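Local coordinates for putative P450-like enzyme (Streptomyces himastatinicus ATCC 53653, PDB 5Z9J), which is a putative cytochrome P450 that binds heme and probably acts as a monooxygenase in bacterial secondary metabolism, at residues A[377-382]-A[391-396]. Numbering follows the deposited sequence.
Sequences NPPTFL and ATLPVV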
loop_
_atom_site.group_PDB
_atom_site.type_symbol
_atom_site.label_atom_id
_atom_site.label_comp_id
_atom_site.label_asym_id
_atom_site.label_seq_id
_atom_site.Cartn_x
_atom_site.Cartn_y
_atom_site.Cartn_z
ATOM N N ASN A 377 20.568 16.921 -4.545
ATOM C CA ASN A 377 19.905 15.847 -5.247
ATOM C C ASN A 377 18.563 15.529 -4.630
ATOM O O ASN A 377 18.457 14.616 -3.821
ATOM C CB ASN A 377 20.870 14.644 -5.204
ATOM C CG ASN A 377 20.435 13.461 -6.040
ATOM O OD1 ASN A 377 19.503 13.527 -6.835
ATOM N ND2 ASN A 377 21.167 12.356 -5.888
ATOM N N PRO A 378 17.502 16.229 -5.074
ATOM C CA PRO A 378 16.153 16.080 -4.505
ATOM C C PRO A 378 15.568 14.696 -4.740
ATOM O O PRO A 378 15.991 14.028 -5.667
ATOM C CB PRO A 378 15.329 17.120 -5.282
ATOM C CG PRO A 378 16.334 18.137 -5.745
ATOM C CD PRO A 378 17.578 17.351 -6.027
ATOM N N PRO A 379 14.559 14.308 -3.943
ATOM C CA PRO A 379 13.871 13.036 -4.147
ATOM C C PRO A 379 13.007 13.039 -5.407
ATOM O O PRO A 379 12.680 14.114 -5.947
ATOM C CB PRO A 379 12.965 12.911 -2.926
ATOM C CG PRO A 379 12.704 14.415 -2.478
ATOM C CD PRO A 379 13.939 15.160 -2.906
ATOM N N THR A 380 12.710 11.845 -5.925
ATOM C CA THR A 380 11.654 11.705 -6.927
ATOM C C THR A 380 10.487 10.957 -6.310
ATOM O O THR A 380 10.656 10.204 -5.339
ATOM C CB THR A 380 12.063 10.995 -8.190
ATOM O OG1 THR A 380 12.415 9.650 -7.862
ATOM C CG2 THR A 380 13.207 11.683 -8.828
ATOM N N PHE A 381 9.298 11.243 -6.835
ATOM C CA PHE A 381 8.082 10.614 -6.382
ATOM C C PHE A 381 7.659 9.494 -7.293
ATOM O O PHE A 381 7.950 9.497 -8.507
ATOM C CB PHE A 381 6.997 11.688 -6.222
ATOM C CG PHE A 381 7.299 12.590 -5.085
ATOM C CD1 PHE A 381 8.245 13.586 -5.225
ATOM C CD2 PHE A 381 6.801 12.315 -3.830
ATOM C CE1 PHE A 381 8.604 14.372 -4.152
ATOM C CE2 PHE A 381 7.165 13.099 -2.742
ATOM C CZ PHE A 381 8.067 14.114 -2.909
ATOM N N LEU A 382 6.992 8.518 -6.704
ATOM C CA LEU A 382 6.588 7.323 -7.436
ATOM C C LEU A 382 5.597 7.692 -8.553
ATOM O O LEU A 382 4.660 8.489 -8.363
ATOM C CB LEU A 382 6.009 6.287 -6.488
ATOM C CG LEU A 382 5.674 4.929 -7.103
ATOM C CD1 LEU A 382 6.970 4.277 -7.515
ATOM C CD2 LEU A 382 4.966 4.049 -6.084
ATOM N N ALA A 391 9.940 7.777 -4.607
ATOM C CA ALA A 391 10.545 6.576 -5.227
ATOM C C ALA A 391 12.061 6.504 -4.993
ATOM O O ALA A 391 12.674 5.411 -4.966
ATOM C CB ALA A 391 10.247 6.561 -6.723
ATOM N N THR A 392 12.652 7.679 -4.824
ATOM C CA THR A 392 14.085 7.841 -4.576
ATOM C C THR A 392 14.268 8.844 -3.491
ATOM O O THR A 392 13.629 9.916 -3.522
ATOM C CB THR A 392 14.840 8.386 -5.814
ATOM O OG1 THR A 392 14.301 9.684 -6.163
ATOM C CG2 THR A 392 14.690 7.488 -6.972
ATOM N N LEU A 393 15.124 8.548 -2.519
ATOM C CA LEU A 393 15.426 9.578 -1.532
ATOM C C LEU A 393 16.903 9.601 -1.217
ATOM O O LEU A 393 17.343 8.974 -0.231
ATOM C CB LEU A 393 14.589 9.378 -0.262
ATOM C CG LEU A 393 14.753 10.418 0.849
ATOM C CD1 LEU A 393 14.552 11.858 0.368
ATOM C CD2 LEU A 393 13.791 10.063 1.986
ATOM N N PRO A 394 17.685 10.332 -2.027
ATOM C CA PRO A 394 19.105 10.522 -1.725
ATOM C C PRO A 394 19.310 11.197 -0.393
ATOM O O PRO A 394 18.683 12.259 -0.105
ATOM C CB PRO A 394 19.609 11.430 -2.848
ATOM C CG PRO A 394 18.668 11.239 -3.934
ATOM C CD PRO A 394 17.316 10.979 -3.290
ATOM N N VAL A 395 20.120 10.558 0.440
ATOM C CA VAL A 395 20.429 11.129 1.730
ATOM C C VAL A 395 21.930 11.289 1.928
ATOM O O VAL A 395 22.746 10.613 1.261
ATOM C CB VAL A 395 19.832 10.301 2.863
ATOM C CG1 VAL A 395 18.310 10.453 2.877
ATOM C CG2 VAL A 395 20.274 8.847 2.741
ATOM N N VAL A 396 22.286 12.246 2.778
ATOM C CA VAL A 396 23.672 12.442 3.146
ATOM C C VAL A 396 23.825 12.352 4.665
ATOM O O VAL A 396 22.963 12.806 5.411
ATOM C CB VAL A 396 24.205 13.810 2.644
ATOM C CG1 VAL A 396 23.325 14.939 3.142
ATOM C CG2 VAL A 396 25.628 14.019 3.097
HETATM O O HOH W 1 16.947 13.976 -1.553
HETATM O O HOH W 2 16.136 11.680 -6.642
#
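The side-chain amide of Asn377 lies with one face over the CB-CG side of the Pro394 ring, and the two side chains cross at about a right angle. Asn377 CG stands 3.5 Å from Pro394 CG, and Asn377 ND2 is 3.4 Å from that same proline atom. Asn377 CG is anti to the backbone N (chi1 -173°), which puts it on the Pro394 side of the loop. An alanine at Pro394 keeps CB but lacks CG and CD, and the amide, losing its nearest neighbour across the contact, would probably turn more freely. Next to this contact, water 1 donates to Asn377 O and to Pro394 O, joining the backbones.

Farther along, Thr380 and Thr392 form an antiparallel hydrogen-bonded pair. Thr380 N donates to Thr392 O at 3.2 Å, and Thr392 N returns a nearly straight bond (169°) to Thr380 O. Ala391 N also donates to Thr380 O, at 2.6 Å and from the same face of its plane; two successive residues opposite Thr380 are the signature of a classic beta bulge. On one side of the ladder the hydroxyls meet at a short 2.5 Å between Thr380 OG1 and Thr392 OG1, while water 2 links Thr392 OG1 to Pro378 O. Two apolar side-chain contacts flank the pair: Pro379 CB lies 3.8 Å from Leu393 CD1, and Leu382 CD1 lies 4.1 Å from Ala391 CB.

The bridge ties together the two arms of a surface hairpin near the C-terminus of this P450 chain; the Leu382 side chain lies about 11 Å from the bound heme. Helix 240-255 receives Pro379 and Phe381 at Leu251 and Leu382 at Met244, whereas Leu393 packs on helix 125-130. Beyond the bulge, strand 392-396 runs on between strands 122-124 and 372-373, antiparallel to both.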